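Long-range contacts in conserved protein (Methanosarcina mazei, PDB 2NR4), which is of unknown function but binds flavin mononucleotide and belongs to the DUF447 family: residues H41-A45 against P97-Y102; E73-N79 against F110-K114. One frame throughout, in Å; residues are numbered along the deposited sequence.

Contact 1 (41-45 with 97-102) and contact 2 (73-79 with 110-114) pack the two strands of one antiparallel pair, 100-103 and 110-113, on the FMN-binding barrel; their centres lie about 8 Å apart. The pair is held by Glu-101 O to Val-112 N at 2.8 Å and Glu-99 O to Lys-114 N at 2.9 Å, both probable hydrogen bonds, while Phe-100 CE1 packs on Leu-113 CD2 at 3.5 Å. The segments alternate along the chain. Contact 1 reaches the flavin pocket directly, with Ala-45 CB 3.4 Å from FMN O2P; contact 2 is more remote, the Leu-76 side chain being about 8 Å from FMN.

Contact 1 of 2, residues H41-A45 against P97-Y102; sequences HPNAA and PSEFEY. With FMN (flavin mononucleotide), chain C.
Pro-42, just before barrel strand 43-51, and the start of that strand pack here against segment 97-102, whose strand 100-103 belongs to a separate two-stranded antiparallel sheet lying on the six-stranded antiparallel FMN-binding barrel. The contact buries 263 Å², and its backbones are nearest at Pro-42 and Pro-97, whose CA atoms are 6.2 Å apart. Segment 41-45 is extended, Asn-43 to Ala-45 already being strand; segment 97-102 begins with a 3-10 turn over 97-99, in which Phe-100 N donates to Pro-97 O at 3.3 Å, and then straightens into strand.

Pro-42 has the largest covered area. Its CA-CB bond points toward the other segment, and Pro-42 CG meets both Pro-97 CB (4.1 Å) and Tyr-102 OH (3.6 Å). Phe-100, with chi1 at -61° (m) and chi2 at -95°, swings its ring under Pro-42 in a CH-pi contact: Pro-42 CB sits 3.5 Å from the ring centroid, only 5° off the normal, and so directly over one face. The end of the same ring reaches Ala-44, with Phe-100 CZ 4.0 Å from Ala-44 CB; Leu-95 touches both residues. Pro-97 closes one margin of this apolar cluster.

Strand alternation explains the link to the cofactor. CA-CB points toward segment 97-102 at Ala-44 but away at Asn-43, an FMN-binding residue whose side chain packs against His-65 and Thr-66 of helix 65-73. Thr-66 OG1 and His-65 N both hydrogen-bond to FMN. Ala-45 CB comes within 3.4 Å of the phosphate oxygen FMN O2P.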
loop_
_atom_site.group_PDB
_atom_site.type_symbol
_atom_site.label_atom_id
_atom_site.label_comp_id
_atom_site.label_asym_id
_atom_site.label_seq_id
_atom_site.Cartn_x
_atom_site.Cartn_y
_atom_site.Cartn_z
ATOM N N HIS A 41 -15.701 -25.866 -4.318
ATOM C CA HIS A 41 -15.152 -25.277 -5.514
ATOM C C HIS A 41 -14.533 -23.947 -5.056
ATOM O O HIS A 41 -15.269 -23.028 -4.707
ATOM C CB HIS A 41 -16.192 -24.989 -6.587
ATOM C CG HIS A 41 -15.619 -24.264 -7.772
ATOM N ND1 HIS A 41 -14.958 -24.905 -8.797
ATOM C CD2 HIS A 41 -15.545 -22.940 -8.055
ATOM C CE1 HIS A 41 -14.535 -24.015 -9.677
ATOM N NE2 HIS A 41 -14.869 -22.813 -9.245
ATOM N N PRO A 42 -13.204 -23.874 -5.020
ATOM C CA PRO A 42 -12.584 -22.652 -4.455
ATOM C C PRO A 42 -12.795 -21.443 -5.337
ATOM O O PRO A 42 -12.697 -21.516 -6.581
ATOM C CB PRO A 42 -11.100 -23.013 -4.372
ATOM C CG PRO A 42 -10.894 -24.092 -5.455
ATOM C CD PRO A 42 -12.197 -24.853 -5.470
ATOM N N ASN A 43 -13.032 -20.311 -4.664
ATOM C CA ASN A 43 -13.296 -19.050 -5.309
ATOM C C ASN A 43 -12.472 -17.990 -4.591
ATOM O O ASN A 43 -12.223 -18.093 -3.374
ATOM C CB ASN A 43 -14.756 -18.672 -5.072
ATOM C CG ASN A 43 -15.138 -17.403 -5.794
ATOM O OD1 ASN A 43 -15.371 -16.327 -5.182
ATOM N ND2 ASN A 43 -15.191 -17.501 -7.100
ATOM N N ALA A 44 -12.034 -16.995 -5.337
ATOM C CA ALA A 44 -11.310 -15.882 -4.720
ATOM C C ALA A 44 -11.942 -14.574 -5.176
ATOM O O ALA A 44 -12.368 -14.455 -6.320
ATOM C CB ALA A 44 -9.861 -15.934 -5.142
ATOM N N ALA A 45 -11.967 -13.569 -4.309
ATOM C CA ALA A 45 -12.475 -12.237 -4.720
ATOM C C ALA A 45 -11.937 -11.173 -3.757
ATOM O O ALA A 45 -11.845 -11.444 -2.577
ATOM C CB ALA A 45 -13.993 -12.241 -4.656
ATOM N N PRO A 97 -8.481 -23.894 -9.688
ATOM C CA PRO A 97 -8.249 -24.629 -8.449
ATOM C C PRO A 97 -6.789 -24.905 -8.103
ATOM O O PRO A 97 -6.492 -25.032 -6.906
ATOM C CB PRO A 97 -9.059 -25.945 -8.657
ATOM C CG PRO A 97 -10.148 -25.524 -9.638
ATOM C CD PRO A 97 -9.481 -24.569 -10.552
ATOM N N SER A 98 -5.878 -24.924 -9.089
ATOM C CA SER A 98 -4.432 -25.152 -8.806
ATOM C C SER A 98 -3.732 -23.993 -8.083
ATOM O O SER A 98 -2.592 -24.122 -7.617
ATOM C CB SER A 98 -3.624 -25.532 -10.059
ATOM O OG SER A 98 -3.914 -24.718 -11.187
ATOM N N GLU A 99 -4.428 -22.868 -7.986
ATOM C CA GLU A 99 -3.877 -21.676 -7.339
ATOM C C GLU A 99 -4.122 -21.680 -5.836
ATOM O O GLU A 99 -3.680 -20.784 -5.113
ATOM C CB GLU A 99 -4.498 -20.437 -8.006
ATOM C CG GLU A 99 -4.205 -20.418 -9.500
ATOM C CD GLU A 99 -4.579 -19.130 -10.182
ATOM O OE1 GLU A 99 -5.400 -19.161 -11.126
ATOM O OE2 GLU A 99 -4.028 -18.082 -9.786
ATOM N N PHE A 100 -4.864 -22.672 -5.368
ATOM C CA PHE A 100 -5.239 -22.778 -3.981
ATOM C C PHE A 100 -4.548 -23.973 -3.335
ATOM O O PHE A 100 -4.167 -24.940 -4.028
ATOM C CB PHE A 100 -6.741 -22.996 -3.855
ATOM C CG PHE A 100 -7.570 -21.884 -4.431
ATOM C CD1 PHE A 100 -8.045 -20.862 -3.613
ATOM C CD2 PHE A 100 -7.880 -21.863 -5.800
ATOM C CE1 PHE A 100 -8.843 -19.835 -4.147
ATOM C CE2 PHE A 100 -8.684 -20.824 -6.365
ATOM C CZ PHE A 100 -9.161 -19.808 -5.514
ATOM N N GLU A 101 -4.449 -23.920 -2.015
ATOM C CA GLU A 101 -4.015 -25.049 -1.223
ATOM C C GLU A 101 -4.932 -25.183 -0.020
ATOM O O GLU A 101 -5.661 -24.229 0.331
ATOM C CB GLU A 101 -2.530 -24.925 -0.848
ATOM C CG GLU A 101 -2.168 -23.910 0.235
ATOM C CD GLU A 101 -0.641 -23.812 0.436
ATOM O OE1 GLU A 101 0.103 -24.682 -0.102
ATOM O OE2 GLU A 101 -0.178 -22.878 1.130
ATOM N N TYR A 102 -4.934 -26.366 0.598
ATOM C CA TYR A 102 -5.837 -26.641 1.713
ATOM C C TYR A 102 -5.128 -26.676 3.060
ATOM O O TYR A 102 -4.048 -27.256 3.222
ATOM C CB TYR A 102 -6.728 -27.891 1.438
ATOM C CG TYR A 102 -7.606 -27.614 0.263
ATOM C CD1 TYR A 102 -8.964 -27.348 0.408
ATOM C CD2 TYR A 102 -7.040 -27.507 -0.994
ATOM C CE1 TYR A 102 -9.740 -27.032 -0.726
ATOM C CE2 TYR A 102 -7.785 -27.189 -2.099
ATOM C CZ TYR A 102 -9.117 -26.946 -1.966
ATOM O OH TYR A 102 -9.781 -26.621 -3.125
HETATM N N1 FMN C . -17.153 -6.804 -2.589
HETATM C C2 FMN C . -17.813 -7.020 -1.398
HETATM O O2 FMN C . -18.886 -7.617 -1.423
HETATM N N3 FMN C . -17.294 -6.544 -0.213
HETATM C C4 FMN C . -16.087 -5.862 -0.206
HETATM O O4 FMN C . -15.507 -5.624 0.847
HETATM C C4A FMN C . -15.409 -5.650 -1.404
HETATM N N5 FMN C . -14.205 -4.963 -1.423
HETATM C C5A FMN C . -13.518 -4.768 -2.613
HETATM C C6 FMN C . -12.294 -4.087 -2.611
HETATM C C7 FMN C . -11.597 -3.888 -3.794
HETATM C C7M FMN C . -10.323 -3.091 -3.755
HETATM C C8 FMN C . -12.151 -4.363 -5.003
HETATM C C8M FMN C . -11.385 -4.324 -6.271
HETATM C C9 FMN C . -13.379 -5.039 -5.016
HETATM C C9A FMN C . -14.060 -5.253 -3.804
HETATM N N10 FMN C . -15.282 -5.929 -3.785
HETATM C C10 FMN C . -15.953 -6.125 -2.596
HETATM C "C1'" FMN C . -15.951 -6.311 -5.071
HETATM C "C2'" FMN C . -15.664 -7.782 -5.344
HETATM O "O2'" FMN C . -14.283 -8.014 -5.264
HETATM C "C3'" FMN C . -16.104 -8.096 -6.754
HETATM O "O3'" FMN C . -17.503 -7.885 -6.843
HETATM C "C4'" FMN C . -15.710 -9.515 -7.157
HETATM O "O4'" FMN C . -15.914 -9.576 -8.546
HETATM C "C5'" FMN C . -16.552 -10.579 -6.440
HETATM O "O5'" FMN C . -16.417 -11.830 -7.083
HETATM P P FMN C . -17.047 -13.227 -6.545
HETATM O O1P FMN C . -18.411 -13.349 -7.246
HETATM O O2P FMN C . -17.285 -13.113 -5.022
HETATM O O3P FMN C . -16.122 -14.354 -7.011
#

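Contact 2 of 2, residues E73-N79 against F110-K114; sequences EKCLASN and FPVLK
Strands 75-79 and 110-113 run almost in the same direction, 15° apart, with axes 7.1 Å apart at closest approach. That spacing is wider than between neighbours in a beta-sheet, so side chains fill the gap. The nearest CA pairs are Ala-77 with Val-112 and Asn-79 with Leu-113, both 6.5 Å, and 342 Å² is buried. Lys-74, the first residue after helix 65-73 to leave helical phi/psi (51/43), leads into the extended strand, where Cys-75, Ala-77 and Asn-79 point CA-CB toward segment 110-114 while Leu-76 and Ser-78 point away.

The aromatic contacts centre on Phe-110, chi1 -163° (t) and chi2 77°. Cys-75 SG lies 3.5 Å from the Phe-110 ring centroid, 12° off the normal, a sulfur-aromatic contact over the face. Phe-39 meets the same ring edge-to-face, and Glu-73, whose OE1 accepts from Phe-39 N, lies at the ring's edge.

Apolar packing continues through Ala-77: its CB is 4.0 Å from Phe-110 CE2 and 3.8 Å from Val-112 CG1.

The polar link is one hydrogen bond, Leu-113 N to Asn-79 OD1, 2.9 Å with an N-H...O angle of 161°, made with Asn-79 in the m rotamer (chi1 -61°, chi2 -89°). ND2 of the same amide donates to Ile-34 O and Ser-36 OG, and Ser-36 OG also bonds to Pro-111 O, so both segments are tied to strand 29-37.

Backbone hydrogen bonds from strand 75-79 to both 118-130 and 29-37 close the barrel. The arrangement is one strand of a two-stranded antiparallel sheet packed nearly parallel to strand 75-79 at the closing seam of a six-stranded FMN-binding barrel.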
loop_
_atom_site.group_PDB
_atom_site.type_symbol
_atom_site.label_atom_id
_atom_site.label_comp_id
_atom_site.label_asym_id
_atom_site.label_seq_id
_atom_site.Cartn_x
_atom_site.Cartn_y
_atom_site.Cartn_z
ATOM N N GLU A 73 -21.717 -21.999 3.709
ATOM C CA GLU A 73 -20.632 -22.638 4.435
ATOM C C GLU A 73 -20.206 -21.926 5.699
ATOM O O GLU A 73 -19.569 -22.534 6.562
ATOM C CB GLU A 73 -19.434 -22.830 3.508
ATOM C CG GLU A 73 -19.777 -23.785 2.359
ATOM C CD GLU A 73 -18.677 -23.926 1.342
ATOM O OE1 GLU A 73 -17.579 -23.342 1.525
ATOM O OE2 GLU A 73 -18.915 -24.637 0.338
ATOM N N LYS A 74 -20.521 -20.636 5.790
ATOM C CA LYS A 74 -20.131 -19.768 6.946
ATOM C C LYS A 74 -18.644 -19.807 7.305
ATOM O O LYS A 74 -18.230 -19.832 8.499
ATOM C CB LYS A 74 -21.023 -20.000 8.170
ATOM C CG LYS A 74 -22.507 -19.682 7.913
ATOM C CD LYS A 74 -23.189 -20.968 7.451
ATOM C CE LYS A 74 -24.693 -20.918 7.617
ATOM N NZ LYS A 74 -25.286 -22.127 6.952
ATOM N N CYS A 75 -17.834 -19.780 6.263
ATOM C CA CYS A 75 -16.382 -19.787 6.409
ATOM C C CYS A 75 -15.771 -19.020 5.249
ATOM O O CYS A 75 -16.271 -19.069 4.099
ATOM C CB CYS A 75 -15.832 -21.219 6.417
ATOM S SG CYS A 75 -14.069 -21.459 6.778
ATOM N N LEU A 76 -14.696 -18.297 5.564
ATOM C CA LEU A 76 -13.996 -17.442 4.568
ATOM C C LEU A 76 -12.590 -17.228 5.075
ATOM O O LEU A 76 -12.389 -17.113 6.293
ATOM C CB LEU A 76 -14.775 -16.132 4.409
ATOM C CG LEU A 76 -14.218 -14.852 3.777
ATOM C CD1 LEU A 76 -15.402 -13.938 3.490
ATOM C CD2 LEU A 76 -13.157 -14.130 4.663
ATOM N N ALA A 77 -11.603 -17.170 4.181
ATOM C CA ALA A 77 -10.229 -16.916 4.611
ATOM C C ALA A 77 -9.732 -15.599 3.990
ATOM O O ALA A 77 -9.998 -15.330 2.825
ATOM C CB ALA A 77 -9.326 -18.042 4.166
ATOM N N SER A 78 -9.065 -14.770 4.788
ATOM C CA SER A 78 -8.317 -13.671 4.222
ATOM C C SER A 78 -7.021 -14.174 3.601
ATOM O O SER A 78 -6.364 -15.086 4.130
ATOM C CB SER A 78 -7.975 -12.667 5.350
ATOM O OG SER A 78 -7.238 -13.291 6.399
ATOM N N ASN A 79 -6.607 -13.547 2.512
ATOM C CA ASN A 79 -5.293 -13.746 1.888
ATOM C C ASN A 79 -4.651 -12.391 1.578
ATOM O O ASN A 79 -5.174 -11.632 0.738
ATOM C CB ASN A 79 -5.416 -14.493 0.562
ATOM C CG ASN A 79 -6.037 -15.884 0.754
ATOM O OD1 ASN A 79 -5.317 -16.859 0.985
ATOM N ND2 ASN A 79 -7.368 -15.957 0.744
ATOM N N PHE A 110 -9.716 -26.182 4.198
ATOM C CA PHE A 110 -10.300 -24.983 3.571
ATOM C C PHE A 110 -9.279 -24.316 2.617
ATOM O O PHE A 110 -8.098 -24.250 2.931
ATOM C CB PHE A 110 -10.803 -24.023 4.672
ATOM C CG PHE A 110 -11.768 -22.985 4.168
ATOM C CD1 PHE A 110 -13.098 -23.320 3.907
ATOM C CD2 PHE A 110 -11.319 -21.698 3.886
ATOM C CE1 PHE A 110 -13.980 -22.397 3.412
ATOM C CE2 PHE A 110 -12.193 -20.760 3.373
ATOM C CZ PHE A 110 -13.510 -21.090 3.146
ATOM N N PRO A 111 -9.729 -23.829 1.449
ATOM C CA PRO A 111 -8.812 -23.292 0.460
ATOM C C PRO A 111 -8.261 -21.893 0.841
ATOM O O PRO A 111 -9.045 -21.006 1.230
ATOM C CB PRO A 111 -9.702 -23.131 -0.763
ATOM C CG PRO A 111 -11.058 -22.901 -0.224
ATOM C CD PRO A 111 -11.124 -23.783 0.976
ATOM N N VAL A 112 -6.951 -21.731 0.715
ATOM C CA VAL A 112 -6.298 -20.388 0.773
ATOM C C VAL A 112 -5.453 -20.262 -0.486
ATOM O O VAL A 112 -5.209 -21.271 -1.155
ATOM C CB VAL A 112 -5.475 -20.204 2.058
ATOM C CG1 VAL A 112 -6.377 -20.262 3.305
ATOM C CG2 VAL A 112 -4.310 -21.214 2.163
ATOM N N LEU A 113 -5.033 -19.048 -0.842
ATOM C CA LEU A 113 -4.167 -18.877 -2.006
ATOM C C LEU A 113 -2.744 -19.345 -1.738
ATOM O O LEU A 113 -2.165 -19.028 -0.704
ATOM C CB LEU A 113 -4.146 -17.426 -2.481
ATOM C CG LEU A 113 -5.515 -16.895 -2.921
ATOM C CD1 LEU A 113 -5.386 -15.400 -3.295
ATOM C CD2 LEU A 113 -6.029 -17.674 -4.113
ATOM N N LYS A 114 -2.180 -20.081 -2.693
ATOM C CA LYS A 114 -0.787 -20.525 -2.580
ATOM C C LYS A 114 0.172 -19.339 -2.565
ATOM O O LYS A 114 1.229 -19.415 -1.932
ATOM C CB LYS A 114 -0.430 -21.429 -3.738
ATOM C CG LYS A 114 -1.069 -22.800 -3.610
ATOM C CD LYS A 114 -0.864 -23.592 -4.906
ATOM C CE LYS A 114 0.524 -24.125 -4.988
ATOM N NZ LYS A 114 0.388 -25.494 -5.608
#